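Local coordinates for ribosomal protein S2-related protein (Deinococcus radiodurans, PDB 2JH3) that binds a [4Fe-4S] cluster and, with domains resembling chelatases of the CbiX family, may act as a sirohydrochlorin ferrochelatase, at residues Arg336-Arg341 / Leu351-Arg356; Glu197-Val202 / Pro236-Leu241. All coordinates share one frame; numbering follows the deposited sequence.

Contact 1 (Arg336-Arg341 / Leu351-Arg356)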
ATOM      1  N   ARG A 336      -6.392   9.334   8.093  1.00 17.61           N
ATOM      2  CA  ARG A 336      -6.251   7.885   8.114  1.00 18.52           C
ATOM      3  C   ARG A 336      -6.661   7.319   6.764  1.00 18.56           C
ATOM      4  O   ARG A 336      -7.499   7.924   6.052  1.00 19.19           O
ATOM      5  CB  ARG A 336      -7.141   7.278   9.222  1.00 19.27           C
ATOM      6  CG  ARG A 336      -6.718   7.724  10.629  1.00 21.53           C
ATOM      7  CD  ARG A 336      -7.704   7.259  11.775  1.00 23.42           C
ATOM      8  NE  ARG A 336      -7.066   7.595  13.088  1.00 28.26           N
ATOM      9  CZ  ARG A 336      -6.104   6.886  13.726  0.75 32.53           C
ATOM     10  NH1 ARG A 336      -5.573   5.742  13.239  1.00 33.53           N
ATOM     11  NH2 ARG A 336      -5.598   7.340  14.863  1.00 34.35           N
ATOM     12  N   ASP A 337      -6.098   6.158   6.447  1.00 19.21           N
ATOM     13  CA  ASP A 337      -6.421   5.402   5.259  1.00 19.90           C
ATOM     14  C   ASP A 337      -7.695   4.599   5.462  1.00 21.13           C
ATOM     15  O   ASP A 337      -8.326   4.641   6.551  1.00 19.24           O
ATOM     16  CB  ASP A 337      -5.235   4.569   4.753  1.00 19.86           C
ATOM     17  CG  ASP A 337      -4.890   3.333   5.664  1.00 21.93           C
ATOM     18  OD1 ASP A 337      -5.745   2.903   6.477  1.00 22.69           O
ATOM     19  OD2 ASP A 337      -3.758   2.811   5.544  1.00 22.74           O
ATOM     20  N   GLU A 338      -8.117   3.906   4.408  1.00 20.84           N
ATOM     21  CA  GLU A 338      -9.377   3.172   4.444  1.00 21.85           C
ATOM     22  C   GLU A 338      -9.401   1.992   5.423  1.00 22.98           C
ATOM     23  O   GLU A 338     -10.485   1.499   5.741  1.00 25.49           O
ATOM     24  CB  GLU A 338      -9.832   2.775   3.012  1.00 21.57           C
ATOM     25  CG  GLU A 338     -10.272   4.028   2.199  1.00 22.02           C
ATOM     26  CD  GLU A 338     -10.553   3.745   0.746  1.00 21.07           C
ATOM     27  OE1 GLU A 338     -10.568   2.566   0.358  1.00 24.23           O
ATOM     28  OE2 GLU A 338     -10.810   4.679  -0.019  1.00 24.70           O
ATOM     29  N   ALA A 339      -8.249   1.605   5.943  1.00 23.58           N
ATOM     30  CA  ALA A 339      -8.179   0.576   7.037  1.00 23.80           C
ATOM     31  C   ALA A 339      -8.175   1.237   8.422  1.00 24.96           C
ATOM     32  O   ALA A 339      -8.194   0.526   9.438  1.00 24.73           O
ATOM     33  CB  ALA A 339      -6.989  -0.312   6.878  1.00 23.83           C
ATOM     34  N   GLY A 340      -8.149   2.589   8.455  1.00 22.50           N
ATOM     35  CA  GLY A 340      -8.101   3.365   9.667  1.00 22.49           C
ATOM     36  C   GLY A 340      -6.681   3.529  10.190  1.00 21.35           C
ATOM     37  O   GLY A 340      -6.473   3.904  11.333  1.00 21.97           O
ATOM     38  N   ARG A 341      -5.694   3.275   9.370  1.00 19.62           N
ATOM     39  CA  ARG A 341      -4.330   3.393   9.774  1.00 21.82           C
ATOM     40  C   ARG A 341      -3.851   4.839   9.502  1.00 21.62           C
ATOM     41  O   ARG A 341      -4.254   5.453   8.475  1.00 20.33           O
ATOM     42  CB  ARG A 341      -3.493   2.382   9.020  1.00 23.57           C
ATOM     43  CG  ARG A 341      -3.815   0.891   9.377  1.00 25.50           C
ATOM     44  CD  ARG A 341      -2.951   0.018   8.529  1.00 29.40           C
ATOM     45  NE  ARG A 341      -3.224   0.192   7.100  1.00 33.62           N
ATOM     46  CZ  ARG A 341      -3.433  -0.795   6.237  1.00 35.49           C
ATOM     47  NH1 ARG A 341      -3.375  -2.075   6.618  1.00 36.75           N
ATOM     48  NH2 ARG A 341      -3.687  -0.494   4.962  1.00 36.43           N
ATOM     49  N   LEU A 351      -4.912   7.947   0.165  1.00 17.24           N
ATOM     50  CA  LEU A 351      -5.911   8.922   0.564  1.00 17.23           C
ATOM     51  C   LEU A 351      -7.206   8.155   0.529  1.00 17.24           C
ATOM     52  O   LEU A 351      -7.442   7.422  -0.379  1.00 16.68           O
ATOM     53  CB  LEU A 351      -5.969  10.086  -0.411  1.00 18.14           C
ATOM     54  CG  LEU A 351      -6.682  11.366  -0.047  1.00 18.03           C
ATOM     55  CD1 LEU A 351      -5.940  11.968   1.026  1.00 22.70           C
ATOM     56  CD2 LEU A 351      -6.743  12.267  -1.258  1.00 17.75           C
ATOM     57  N   PRO A 352      -8.032   8.288   1.545  1.00 19.01           N
ATOM     58  CA  PRO A 352      -9.326   7.645   1.542  1.00 18.24           C
ATOM     59  C   PRO A 352     -10.379   8.343   0.646  1.00 19.14           C
ATOM     60  O   PRO A 352     -10.287   9.525   0.338  1.00 18.36           O
ATOM     61  CB  PRO A 352      -9.695   7.641   3.049  1.00 19.42           C
ATOM     62  CG  PRO A 352      -9.131   8.934   3.523  1.00 18.33           C
ATOM     63  CD  PRO A 352      -7.805   9.070   2.772  1.00 18.68           C
ATOM     64  N   ARG A 353     -11.308   7.525   0.169  1.00 18.98           N
ATOM     65  CA  ARG A 353     -12.455   7.933  -0.562  1.00 19.74           C
ATOM     66  C   ARG A 353     -13.581   8.334   0.398  1.00 19.08           C
ATOM     67  O   ARG A 353     -13.491   8.174   1.594  1.00 19.35           O
ATOM     68  CB  ARG A 353     -12.920   6.843  -1.532  1.00 19.85           C
ATOM     69  CG  ARG A 353     -12.008   6.634  -2.690  1.00 21.39           C
ATOM     70  CD  ARG A 353     -12.366   5.356  -3.461  1.00 22.34           C
ATOM     71  NE  ARG A 353     -11.873   4.172  -2.782  1.00 21.73           N
ATOM     72  CZ  ARG A 353     -11.953   2.902  -3.206  1.00 23.15           C
ATOM     73  NH1 ARG A 353     -12.577   2.614  -4.330  1.00 25.24           N
ATOM     74  NH2 ARG A 353     -11.349   1.944  -2.487  1.00 23.58           N
ATOM     75  N   GLY A 354     -14.575   8.987  -0.169  1.00 18.33           N
ATOM     76  CA  GLY A 354     -15.851   9.179   0.516  1.00 20.41           C
ATOM     77  C   GLY A 354     -16.207  10.546   1.089  1.00 19.55           C
ATOM     78  O   GLY A 354     -17.278  10.729   1.666  1.00 17.95           O
ATOM     79  N   TRP A 355     -15.384  11.513   0.771  1.00 17.50           N
ATOM     80  CA  TRP A 355     -15.466  12.851   1.339  1.00 19.02           C
ATOM     81  C   TRP A 355     -15.512  13.931   0.272  1.00 18.38           C
ATOM     82  O   TRP A 355     -15.129  13.701  -0.888  1.00 17.94           O
ATOM     83  CB  TRP A 355     -14.303  13.060   2.290  1.00 17.81           C
ATOM     84  CG  TRP A 355     -12.962  12.970   1.576  1.00 20.06           C
ATOM     85  CD1 TRP A 355     -12.225  11.872   1.432  1.00 19.54           C
ATOM     86  CD2 TRP A 355     -12.233  14.026   0.912  1.00 16.06           C
ATOM     87  NE1 TRP A 355     -11.124  12.124   0.726  1.00 17.76           N
ATOM     88  CE2 TRP A 355     -11.107  13.441   0.351  1.00 18.70           C
ATOM     89  CE3 TRP A 355     -12.449  15.394   0.726  1.00 19.78           C
ATOM     90  CZ2 TRP A 355     -10.143  14.183  -0.362  1.00 18.83           C
ATOM     91  CZ3 TRP A 355     -11.500  16.129   0.037  1.00 17.96           C
ATOM     92  CH2 TRP A 355     -10.388  15.522  -0.529  1.00 18.40           C
ATOM     93  N   ARG A 356     -16.012  15.118   0.619  1.00 20.12           N
ATOM     94  CA  ARG A 356     -15.853  16.324  -0.244  1.00 19.88           C
ATOM     95  C   ARG A 356     -15.662  17.590   0.604  1.00 20.85           C
ATOM     96  O   ARG A 356     -16.338  17.760   1.612  1.00 21.16           O
ATOM     97  CB  ARG A 356     -17.021  16.519  -1.227  1.00 20.35           C
ATOM     98  CG  ARG A 356     -18.274  17.096  -0.700  1.00 21.62           C
ATOM     99  CD  ARG A 356     -19.454  16.958  -1.583  1.00 20.46           C
ATOM    100  NE  ARG A 356     -19.688  18.155  -2.411  1.00 20.72           N
ATOM    101  CZ  ARG A 356     -20.366  19.234  -2.034  1.00 20.03           C
ATOM    102  NH1 ARG A 356     -20.526  20.232  -2.883  1.00 18.31           N
ATOM    103  NH2 ARG A 356     -20.944  19.291  -0.845  1.00 18.20           N
TER
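The carboxylate of E338 is clasped side-on by the guanidinium of R353. NE gives its hydrogen to OE2 at 3.0 Å in an almost straight bond (171°), and NH2 of R353 gives one to OE1 of E338, also at 3.0 Å. Both oxygens use their syn lone pairs, and the two flat groups lie nearly coplanar, 19° apart. The anti lone pair of E338 OE2 is used as well, by the backbone N of R353 at 2.9 Å, so one residue holds the carboxylate with three N-H groups and fixes its rotation. The shapes fit: E338 runs out extended beyond CG, whereas the bend of R353 at chi3 (-78°) turns NE and NH2 toward the carboxylate that its backbone N also meets. Next to the salt bridge, E338 CG rests on P352 CB at 3.8 Å, and P352 CG comes within 3.2 Å of R336 O.

E338 is the second residue of a type I turn, D337 to G340. OD1 of D337 accepts from the backbone N of A339, an Asx turn, and from that of R341, while its OD2 pairs with R341 NE at 3.1 Å. Within 351-356, W355 NE1 bonds back to P352 O. R353 also bonds through NH1 to L426 O of the second subunit, and A423 of that subunit packs on E338. With three donors aimed at it, the E338 carboxylate is probably held ionised; the clasp joins the loop after helix 327-333 to the lead-in of strand 355-359 in the DR2241 stabilising domain, at the subunit interface.

Contact 2 (Glu197-Val202 / Pro236-Leu241); sequences EWPSRV and PQAPPL
A 3-10 segment that includes W198 to S200 faces an irregular, proline-rich run, the backbones coming nearest at P199 and A238, whose CA atoms are 5.6 Å apart. E197 O takes both the backbone N and the OG of S200, which pins S200 to E197. W198 carries the contact. Its chi1 of 71° puts CG in the crowded position between the backbone N and the carbonyl carbon, and the indole extends toward 236-241. One face of the ring lies against P199 CG of its own segment. On the opposite face sits L241 CD2, 4.2 Å from the centroid of the five-membered ring and 27° off its normal, a CH-pi contact offset toward the rim. At the indole edge, CH2 of W198 comes within 3.4 Å of P239 O in the ring plane, and V202 CG2 also lies at the edge. The same CH2 is 4.0 Å from P239 CD.

Around this, A238 CB presses on P199 CG at 3.6 Å, and V202 CG1 crosses obliquely to P239 CG at 4.0 Å. L228 and A231 of helix 218-234 and L146 of strand 144-149 also pack on W198. The contact joins the loops after strand 193-194 and helix 218-234 at the surface of the second CbiX-like domain. Its adhesion is essentially apolar, apart from the carbonyl O of P239 at the indole edge.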
ATOM      1  N   GLU A 197       2.377   3.684  43.946  1.00 30.94           N
ATOM      2  CA  GLU A 197       2.545   3.974  45.334  1.00 30.69           C
ATOM      3  C   GLU A 197       1.891   5.321  45.736  1.00 30.57           C
ATOM      4  O   GLU A 197       2.210   5.904  46.779  1.00 32.10           O
ATOM      5  CB  GLU A 197       4.047   4.055  45.600  1.00 31.11           C
ATOM      6  CG  GLU A 197       4.830   2.773  45.338  1.00 32.62           C
ATOM      7  CD  GLU A 197       4.584   1.732  46.423  1.00 37.85           C
ATOM      8  OE1 GLU A 197       4.568   0.517  46.099  1.00 39.78           O
ATOM      9  OE2 GLU A 197       4.396   2.139  47.596  1.00 42.66           O
ATOM     10  N   TRP A 198       0.962   5.829  44.950  1.00 30.65           N
ATOM     11  CA  TRP A 198       0.488   7.223  45.169  1.00 31.04           C
ATOM     12  C   TRP A 198      -0.095   7.540  46.558  1.00 31.30           C
ATOM     13  O   TRP A 198       0.102   8.641  47.050  1.00 32.79           O
ATOM     14  CB  TRP A 198      -0.511   7.679  44.070  1.00 28.96           C
ATOM     15  CG  TRP A 198      -1.883   7.061  44.091  1.00 28.12           C
ATOM     16  CD1 TRP A 198      -2.329   6.032  43.304  1.00 27.86           C
ATOM     17  CD2 TRP A 198      -3.010   7.472  44.876  1.00 27.34           C
ATOM     18  NE1 TRP A 198      -3.642   5.734  43.585  1.00 26.37           N
ATOM     19  CE2 TRP A 198      -4.089   6.604  44.550  1.00 26.50           C
ATOM     20  CE3 TRP A 198      -3.192   8.413  45.895  1.00 27.61           C
ATOM     21  CZ2 TRP A 198      -5.342   6.673  45.194  1.00 27.17           C
ATOM     22  CZ3 TRP A 198      -4.423   8.484  46.521  1.00 26.16           C
ATOM     23  CH2 TRP A 198      -5.484   7.611  46.183  1.00 26.24           C
ATOM     24  N   PRO A 199      -0.861   6.619  47.173  1.00 33.22           N
ATOM     25  CA  PRO A 199      -1.400   6.958  48.496  1.00 34.66           C
ATOM     26  C   PRO A 199      -0.307   7.211  49.592  1.00 36.31           C
ATOM     27  O   PRO A 199      -0.596   7.871  50.588  1.00 36.71           O
ATOM     28  CB  PRO A 199      -2.302   5.755  48.809  1.00 34.76           C
ATOM     29  CG  PRO A 199      -2.551   5.082  47.459  1.00 33.79           C
ATOM     30  CD  PRO A 199      -1.300   5.277  46.744  1.00 32.97           C
ATOM     31  N   SER A 200       0.926   6.733  49.381  1.00 38.25           N
ATOM     32  CA  SER A 200       2.066   7.055  50.250  1.00 39.74           C
ATOM     33  C   SER A 200       2.404   8.555  50.288  1.00 41.87           C
ATOM     34  O   SER A 200       3.185   9.005  51.158  1.00 41.52           O
ATOM     35  CB  SER A 200       3.314   6.317  49.788  1.00 40.30           C
ATOM     36  OG  SER A 200       3.881   6.873  48.611  1.00 40.74           O
ATOM     37  N   ARG A 201       1.822   9.328  49.362  1.00 42.88           N
ATOM     38  CA  ARG A 201       2.106  10.756  49.255  1.00 43.48           C
ATOM     39  C   ARG A 201       0.870  11.614  49.481  1.00 43.63           C
ATOM     40  O   ARG A 201       0.852  12.777  49.143  1.00 43.76           O
ATOM     41  CB  ARG A 201       2.737  11.056  47.881  1.00 45.05           C
ATOM     42  CG  ARG A 201       4.233  10.715  47.778  1.00 47.81           C
ATOM     43  CD  ARG A 201       5.086  11.563  48.804  1.00 52.02           C
ATOM     44  NE  ARG A 201       6.509  11.345  48.559  1.00 52.24           N
ATOM     45  CZ  ARG A 201       7.185  10.289  49.006  1.00 54.39           C
ATOM     46  NH1 ARG A 201       6.556   9.381  49.747  1.00 55.51           N
ATOM     47  NH2 ARG A 201       8.480  10.121  48.697  1.00 53.54           N
ATOM     48  N   VAL A 202      -0.179  11.060  50.046  1.00 43.71           N
ATOM     49  CA  VAL A 202      -1.413  11.819  50.203  1.00 44.49           C
ATOM     50  C   VAL A 202      -1.840  11.695  51.640  1.00 45.74           C
ATOM     51  O   VAL A 202      -1.986  10.570  52.144  1.00 45.03           O
ATOM     52  CB  VAL A 202      -2.541  11.291  49.292  1.00 43.57           C
ATOM     53  CG1 VAL A 202      -3.908  11.897  49.645  1.00 43.27           C
ATOM     54  CG2 VAL A 202      -2.217  11.565  47.853  1.00 43.61           C
ATOM     55  N   PRO A 236      -5.318  -0.474  50.633  1.00 30.80           N
ATOM     56  CA  PRO A 236      -6.757  -0.659  50.628  1.00 30.64           C
ATOM     57  C   PRO A 236      -7.460   0.513  51.339  1.00 30.36           C
ATOM     58  O   PRO A 236      -8.595   0.784  51.063  1.00 29.07           O
ATOM     59  CB  PRO A 236      -6.952  -1.997  51.406  1.00 31.14           C
ATOM     60  CG  PRO A 236      -5.652  -2.221  52.151  1.00 28.51           C
ATOM     61  CD  PRO A 236      -4.606  -1.574  51.365  1.00 30.38           C
ATOM     62  N   GLN A 237      -6.743   1.204  52.205  1.00 31.63           N
ATOM     63  CA  GLN A 237      -7.259   2.396  52.895  1.00 33.94           C
ATOM     64  C   GLN A 237      -7.151   3.734  52.109  1.00 35.59           C
ATOM     65  O   GLN A 237      -7.516   4.802  52.640  1.00 36.80           O
ATOM     66  CB  GLN A 237      -6.500   2.539  54.209  1.00 34.96           C
ATOM     67  CG  GLN A 237      -5.085   3.094  54.138  1.00 36.58           C
ATOM     68  CD  GLN A 237      -4.028   2.091  53.756  1.00 39.27           C
ATOM     69  OE1 GLN A 237      -4.325   0.996  53.286  1.00 39.32           O
ATOM     70  NE2 GLN A 237      -2.776   2.470  53.924  1.00 39.56           N
ATOM     71  N   ALA A 238      -6.636   3.688  50.871  1.00 35.71           N
ATOM     72  CA  ALA A 238      -6.433   4.935  50.060  1.00 35.56           C
ATOM     73  C   ALA A 238      -7.745   5.728  49.945  1.00 35.66           C
ATOM     74  O   ALA A 238      -8.805   5.117  49.832  1.00 35.58           O
ATOM     75  CB  ALA A 238      -5.948   4.568  48.690  1.00 35.59           C
ATOM     76  N   PRO A 239      -7.686   7.098  49.920  1.00 36.02           N
ATOM     77  CA  PRO A 239      -8.894   7.912  49.680  1.00 36.21           C
ATOM     78  C   PRO A 239      -9.340   7.891  48.235  1.00 36.96           C
ATOM     79  O   PRO A 239      -8.619   7.358  47.373  1.00 36.75           O
ATOM     80  CB  PRO A 239      -8.453   9.328  50.059  1.00 36.81           C
ATOM     81  CG  PRO A 239      -6.974   9.343  49.966  1.00 36.00           C
ATOM     82  CD  PRO A 239      -6.472   7.925  50.082  1.00 36.83           C
ATOM     83  N   PRO A 240     -10.508   8.486  47.936  1.00 36.75           N
ATOM     84  CA  PRO A 240     -10.981   8.467  46.552  1.00 36.38           C
ATOM     85  C   PRO A 240     -10.056   9.320  45.636  1.00 35.70           C
ATOM     86  O   PRO A 240      -9.578  10.359  46.040  1.00 35.15           O
ATOM     87  CB  PRO A 240     -12.394   9.064  46.627  1.00 36.80           C
ATOM     88  CG  PRO A 240     -12.549   9.613  48.005  1.00 38.19           C
ATOM     89  CD  PRO A 240     -11.381   9.249  48.842  1.00 37.79           C
ATOM     90  N   LEU A 241      -9.777   8.810  44.442  1.00 36.37           N
ATOM     91  CA  LEU A 241      -8.914   9.499  43.454  1.00 35.35           C
ATOM     92  C   LEU A 241      -9.756   9.906  42.266  1.00 34.65           C
ATOM     93  O   LEU A 241     -10.294   9.041  41.574  1.00 34.12           O
ATOM     94  CB  LEU A 241      -7.819   8.576  42.936  1.00 34.90           C
ATOM     95  CG  LEU A 241      -6.806   9.293  42.021  1.00 35.70           C
ATOM     96  CD1 LEU A 241      -6.053  10.374  42.776  1.00 33.95           C
ATOM     97  CD2 LEU A 241      -5.827   8.281  41.458  1.00 35.72           C
TER

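In the fold
Following the chain from the N terminus, contact 2 comes first, in the second CbiX-like domain. Its 197-202 segment follows strand 193-194, and the chain then runs through strand 207-211 and helix 218-234 before 236-241 returns beside it, so the contact ties the 197-202 loop to the entry of edge strand 241-243 of the parallel sheet. Contact 1 opens only later, in the DR2241 stabilising domain, where it closes a short loop between helix 327-333 and strand 355-359, a strand inside a mixed sheet. The two are in series, neither nested nor crossed, with centres 45 Å apart. In contact 1 the side chain of D337 is about 14 Å from the [4Fe-4S] cluster, while contact 2 is remote from it.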